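Local structure of tungsten-containing formylmethanofuran dehydrogenase 2 subunit C (Methanothermobacter wolfeii, 5T5I) at residues N187-I192 against T208-G213; G226-I231 against F242-G247. The protein forms a subunit of the tungsten-containing formylmethanofuran dehydrogenase complex, which interconverts carbon dioxide and formylmethanofuran in methanogenesis. All coordinates share one frame; numbering follows the deposited sequence.

Contact 1 (N187-I192 against T208-G213); sequences NGLIII and TIVVKG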
loop_
_atom_site.group_PDB
_atom_site.type_symbol
_atom_site.label_atom_id
_atom_site.label_comp_id
_atom_site.label_asym_id
_atom_site.label_seq_id
_atom_site.Cartn_x
_atom_site.Cartn_y
_atom_site.Cartn_z
ATOM N N ASN C 187 -9.559 -41.118 3.667
ATOM C CA ASN C 187 -9.054 -41.812 4.858
ATOM C C ASN C 187 -7.559 -42.037 4.694
ATOM O O ASN C 187 -7.037 -41.965 3.579
ATOM C CB ASN C 187 -9.750 -43.192 5.019
ATOM C CG ASN C 187 -10.892 -43.243 5.998
ATOM O OD1 ASN C 187 -10.723 -43.632 7.153
ATOM N ND2 ASN C 187 -12.109 -43.019 5.528
ATOM N N GLY C 188 -6.902 -42.354 5.800
ATOM C CA GLY C 188 -5.471 -42.617 5.834
ATOM C C GLY C 188 -4.715 -41.550 6.593
ATOM O O GLY C 188 -5.315 -40.653 7.205
ATOM N N LEU C 189 -3.393 -41.669 6.580
ATOM C CA LEU C 189 -2.499 -40.750 7.282
ATOM C C LEU C 189 -1.354 -40.332 6.360
ATOM O O LEU C 189 -0.704 -41.185 5.764
ATOM C CB LEU C 189 -1.961 -41.414 8.578
ATOM C CG LEU C 189 -0.827 -40.704 9.321
ATOM C CD1 LEU C 189 -1.249 -39.322 9.808
ATOM C CD2 LEU C 189 -0.330 -41.558 10.505
ATOM N N ILE C 190 -1.129 -39.023 6.232
ATOM C CA ILE C 190 -0.004 -38.464 5.484
ATOM C C ILE C 190 0.827 -37.658 6.483
ATOM O O ILE C 190 0.295 -36.746 7.126
ATOM C CB ILE C 190 -0.433 -37.585 4.291
ATOM C CG1 ILE C 190 -1.199 -38.425 3.243
ATOM C CG2 ILE C 190 0.797 -36.910 3.624
ATOM C CD1 ILE C 190 -1.978 -37.584 2.226
ATOM N N ILE C 191 2.125 -37.975 6.600
ATOM C CA ILE C 191 3.049 -37.208 7.446
ATOM C C ILE C 191 4.104 -36.569 6.521
ATOM O O ILE C 191 4.816 -37.281 5.830
ATOM C CB ILE C 191 3.727 -38.053 8.559
ATOM C CG1 ILE C 191 2.676 -38.658 9.523
ATOM C CG2 ILE C 191 4.748 -37.171 9.330
ATOM C CD1 ILE C 191 3.230 -39.685 10.517
ATOM N N ILE C 192 4.221 -35.244 6.548
ATOM C CA ILE C 192 5.243 -34.498 5.792
ATOM C C ILE C 192 6.207 -33.904 6.836
ATOM O O ILE C 192 5.822 -33.030 7.618
ATOM C CB ILE C 192 4.589 -33.438 4.860
ATOM C CG1 ILE C 192 3.672 -34.132 3.799
ATOM C CG2 ILE C 192 5.664 -32.578 4.156
ATOM C CD1 ILE C 192 2.540 -33.296 3.329
ATOM N N THR C 208 -6.130 -37.847 7.998
ATOM C CA THR C 208 -5.273 -36.907 8.725
ATOM C C THR C 208 -3.992 -36.566 7.942
ATOM O O THR C 208 -3.334 -37.446 7.413
ATOM C CB THR C 208 -4.891 -37.476 10.112
ATOM O OG1 THR C 208 -6.052 -37.925 10.789
ATOM C CG2 THR C 208 -4.177 -36.462 10.979
ATOM N N ILE C 209 -3.624 -35.279 7.941
ATOM C CA ILE C 209 -2.393 -34.784 7.339
ATOM C C ILE C 209 -1.592 -34.094 8.467
ATOM O O ILE C 209 -2.142 -33.222 9.152
ATOM C CB ILE C 209 -2.657 -33.800 6.166
ATOM C CG1 ILE C 209 -3.482 -34.489 5.052
ATOM C CG2 ILE C 209 -1.316 -33.274 5.617
ATOM C CD1 ILE C 209 -4.022 -33.558 4.014
ATOM N N VAL C 210 -0.315 -34.451 8.635
ATOM C CA VAL C 210 0.570 -33.825 9.637
ATOM C C VAL C 210 1.726 -33.152 8.891
ATOM O O VAL C 210 2.427 -33.821 8.130
ATOM C CB VAL C 210 1.131 -34.815 10.695
ATOM C CG1 VAL C 210 2.045 -34.089 11.700
ATOM C CG2 VAL C 210 0.003 -35.546 11.423
ATOM N N VAL C 211 1.919 -31.841 9.108
ATOM C CA VAL C 211 3.039 -31.081 8.525
ATOM C C VAL C 211 3.942 -30.609 9.672
ATOM O O VAL C 211 3.511 -29.801 10.502
ATOM C CB VAL C 211 2.559 -29.902 7.649
ATOM C CG1 VAL C 211 3.749 -29.205 6.975
ATOM C CG2 VAL C 211 1.541 -30.374 6.601
ATOM N N LYS C 212 5.182 -31.125 9.736
ATOM C CA LYS C 212 6.152 -30.749 10.779
ATOM C C LYS C 212 6.947 -29.490 10.408
ATOM O O LYS C 212 7.463 -28.812 11.291
ATOM C CB LYS C 212 7.120 -31.887 11.088
ATOM C CG LYS C 212 6.457 -33.185 11.499
ATOM C CD LYS C 212 7.527 -34.169 11.978
ATOM C CE LYS C 212 6.975 -35.471 12.474
ATOM N NZ LYS C 212 8.063 -36.421 12.883
ATOM N N GLY C 213 7.063 -29.208 9.112
ATOM C CA GLY C 213 7.731 -28.007 8.624
ATOM C C GLY C 213 6.732 -26.887 8.391
ATOM O O GLY C 213 5.670 -26.828 9.032
HETATM O O HOH W 1 -6.088 -40.746 10.037
#
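L189, I190, I191 and I192 pair in parallel with T208, I209, V210 and V211, the strand axes 4.7 Å apart and only 9° from exact alignment. Five backbone hydrogen bonds join them, alternating in direction from T208 N to G188 O through to K212 N to I192 O; the bond from I192 N to V210 O is nearly straight, 179° at the hydrogen. G188 O also accepts a hydrogen bond from a water that is hydrogen-bonded to T208 OG1 as well. L189 and V210 share a face with T208 and I191. L189 CG lies anti to the backbone N (chi1 170°); its CD1 is 4.1 Å from T208 CB and 4.3 Å from V210 CG2. Equivalent positions recur nineteen residues apart, and such stacking of successive turns is the hallmark of the parallel beta-helix, consistent with the fold of the glutamate synthase C-terminal domain. On the other face I190 CB packs on I209 CG1, while I192 CD1 lies 4.5 Å from both I209 CG2 and V211 CG2. The extended K212 chain reaches across to the neighbouring strand, its CE 4.2 Å from I191 CG2. E236 and L238 of strand 236-239 cover the L189, I191 and V210 face.

Contact 2 (G226-I231 against F242-G247); sequences GVEKDI and FYKFEG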
loop_
_atom_site.group_PDB
_atom_site.type_symbol
_atom_site.label_atom_id
_atom_site.label_comp_id
_atom_site.label_asym_id
_atom_site.label_seq_id
_atom_site.Cartn_x
_atom_site.Cartn_y
_atom_site.Cartn_z
ATOM N N GLY C 226 -7.706 -24.984 17.522
ATOM C CA GLY C 226 -6.800 -24.679 18.629
ATOM C C GLY C 226 -5.470 -25.399 18.480
ATOM O O GLY C 226 -5.109 -25.808 17.373
ATOM N N VAL C 227 -4.787 -25.658 19.603
ATOM C CA VAL C 227 -3.504 -26.355 19.609
ATOM C C VAL C 227 -3.649 -27.672 20.351
ATOM O O VAL C 227 -4.303 -27.746 21.404
ATOM C CB VAL C 227 -2.371 -25.460 20.199
ATOM C CG1 VAL C 227 -1.109 -26.265 20.572
ATOM C CG2 VAL C 227 -2.006 -24.343 19.226
ATOM N N GLU C 228 -2.991 -28.708 19.824
ATOM C CA GLU C 228 -2.880 -29.989 20.496
ATOM C C GLU C 228 -1.401 -30.283 20.690
ATOM O O GLU C 228 -0.578 -29.825 19.888
ATOM C CB GLU C 228 -3.598 -31.087 19.738
ATOM C CG GLU C 228 -5.101 -30.921 19.821
ATOM C CD GLU C 228 -5.868 -32.225 19.808
ATOM O OE1 GLU C 228 -6.587 -32.489 20.798
ATOM O OE2 GLU C 228 -5.726 -32.996 18.831
ATOM N N LYS C 229 -1.061 -30.963 21.786
ATOM C CA LYS C 229 0.336 -31.247 22.128
ATOM C C LYS C 229 0.605 -32.746 22.268
ATOM O O LYS C 229 -0.264 -33.486 22.721
ATOM C CB LYS C 229 0.769 -30.467 23.385
ATOM C CG LYS C 229 0.044 -30.864 24.656
ATOM C CD LYS C 229 0.553 -30.146 25.884
ATOM C CE LYS C 229 -0.356 -30.419 27.056
ATOM N NZ LYS C 229 0.095 -29.727 28.292
ATOM N N ASP C 230 1.804 -33.186 21.864
ATOM C CA ASP C 230 2.236 -34.584 21.971
ATOM C C ASP C 230 1.158 -35.530 21.447
ATOM O O ASP C 230 0.628 -36.366 22.172
ATOM C CB ASP C 230 2.641 -34.903 23.419
ATOM C CG ASP C 230 3.705 -33.954 23.969
ATOM O OD1 ASP C 230 4.625 -33.579 23.202
ATOM O OD2 ASP C 230 3.587 -33.545 25.151
ATOM N N ILE C 231 0.812 -35.329 20.177
ATOM C CA ILE C 231 -0.262 -36.044 19.505
ATOM C C ILE C 231 0.149 -37.463 19.109
ATOM O O ILE C 231 1.336 -37.773 18.999
ATOM C CB ILE C 231 -0.841 -35.225 18.307
ATOM C CG1 ILE C 231 0.144 -35.117 17.125
ATOM C CG2 ILE C 231 -1.307 -33.829 18.779
ATOM C CD1 ILE C 231 -0.446 -34.541 15.836
ATOM N N PHE C 242 1.009 -28.568 17.896
ATOM C CA PHE C 242 0.471 -28.444 16.538
ATOM C C PHE C 242 -0.824 -27.638 16.511
ATOM O O PHE C 242 -1.712 -27.893 17.330
ATOM C CB PHE C 242 0.164 -29.837 15.962
ATOM C CG PHE C 242 1.373 -30.717 15.756
ATOM C CD1 PHE C 242 1.888 -31.476 16.800
ATOM C CD2 PHE C 242 2.023 -30.758 14.527
ATOM C CE1 PHE C 242 3.023 -32.273 16.615
ATOM C CE2 PHE C 242 3.159 -31.549 14.345
ATOM C CZ PHE C 242 3.648 -32.305 15.386
ATOM N N TYR C 243 -0.955 -26.712 15.536
ATOM C CA TYR C 243 -2.217 -26.020 15.255
ATOM C C TYR C 243 -3.088 -27.085 14.592
ATOM O O TYR C 243 -2.587 -27.816 13.734
ATOM C CB TYR C 243 -2.036 -24.863 14.270
ATOM C CG TYR C 243 -1.277 -23.689 14.832
ATOM C CD1 TYR C 243 -1.761 -22.983 15.930
ATOM C CD2 TYR C 243 -0.120 -23.224 14.217
ATOM C CE1 TYR C 243 -1.076 -21.885 16.443
ATOM C CE2 TYR C 243 0.571 -22.122 14.717
ATOM C CZ TYR C 243 0.093 -21.457 15.833
ATOM O OH TYR C 243 0.751 -20.359 16.325
ATOM N N LYS C 244 -4.348 -27.221 15.029
ATOM C CA LYS C 244 -5.284 -28.231 14.535
ATOM C C LYS C 244 -6.389 -27.548 13.728
ATOM O O LYS C 244 -6.986 -26.568 14.184
ATOM C CB LYS C 244 -5.888 -29.012 15.717
ATOM C CG LYS C 244 -6.768 -30.179 15.309
ATOM C CD LYS C 244 -7.354 -30.866 16.536
ATOM C CE LYS C 244 -8.150 -32.098 16.197
ATOM N NZ LYS C 244 -8.645 -32.782 17.424
ATOM N N PHE C 245 -6.662 -28.083 12.543
ATOM C CA PHE C 245 -7.688 -27.568 11.627
ATOM C C PHE C 245 -8.583 -28.693 11.146
ATOM O O PHE C 245 -8.085 -29.794 10.907
ATOM C CB PHE C 245 -7.018 -26.938 10.394
ATOM C CG PHE C 245 -6.135 -25.754 10.683
ATOM C CD1 PHE C 245 -6.650 -24.463 10.671
ATOM C CD2 PHE C 245 -4.771 -25.920 10.894
ATOM C CE1 PHE C 245 -5.820 -23.360 10.885
ATOM C CE2 PHE C 245 -3.947 -24.825 11.136
ATOM C CZ PHE C 245 -4.476 -23.551 11.133
ATOM N N GLU C 246 -9.881 -28.412 10.956
ATOM C CA GLU C 246 -10.853 -29.367 10.419
ATOM C C GLU C 246 -11.404 -28.867 9.086
ATOM O O GLU C 246 -11.749 -27.688 8.945
ATOM C CB GLU C 246 -12.005 -29.598 11.404
ATOM C CG GLU C 246 -12.920 -30.752 11.004
ATOM C CD GLU C 246 -14.180 -30.834 11.838
ATOM O OE1 GLU C 246 -14.904 -29.815 11.923
ATOM O OE2 GLU C 246 -14.452 -31.926 12.389
ATOM N N GLY C 247 -11.502 -29.771 8.120
ATOM C CA GLY C 247 -12.024 -29.403 6.808
ATOM C C GLY C 247 -11.962 -30.532 5.807
ATOM O O GLY C 247 -11.862 -31.696 6.209
#
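E228 OE2 is gripped twice: by the ammonium of K244, whose NZ stands 3.2 Å away in a salt bridge with a weak hydrogen bond, and by the hydroxyl of Y259 on strand 256-261. E228 and K244 approach at a slant, the K244 chain fully extended beyond CG and its CD lying 3.5 Å from OE2. An alanine in place of E228 would probably leave the K244 ammonium and the Y259 hydroxyl without their shared acceptor. Beneath this pair the strands run antiparallel but strongly twisted, at 123°. E228 and F242 form a hydrogen-bonded pair, F242 N to E228 O being 2.8 Å, and K244 N bonds to G226 O. On the other face V227 CG2 meets Y243 CD1 at 3.6 Å, obliquely to the ring. Past the corner at D230, I231 turns back: its CG1 takes the crowded position between backbone N and carbonyl carbon (chi1 70°), and CD1 makes a CH-pi contact over one face of the F242 ring, 4.2 Å from the centroid. V227 O accepts from T231 OG1 of subunit FwdF. Polar and aromatic groups thus tie this outer antiparallel pair both to the next strand, through Y259, and to a neighbouring subunit.

How the contacts relate
Both strands of contact 1 precede those of contact 2 in the chain, and the centres of the contacts lie about 12 Å apart. Strands 187-192 and 208-211 belong to the late turns of the parallel stack; beyond them 256-261 continues in parallel, and 241-247 and then 223-229 follow in antiparallel pairing, the last an outermost strand within this chain. Strand 256-261 separates the two pairs, and its Y259 packs on T208 and V210 of contact 1 and on I231, F242 and K244 of contact 2. They also touch directly, V210 CG1 lying 3.8 Å from F242 CE2. Together they illustrate how a repetitive parallel solenoid changes into an antiparallel terminus, whose outermost strand, 223-229, meets subunit FwdF.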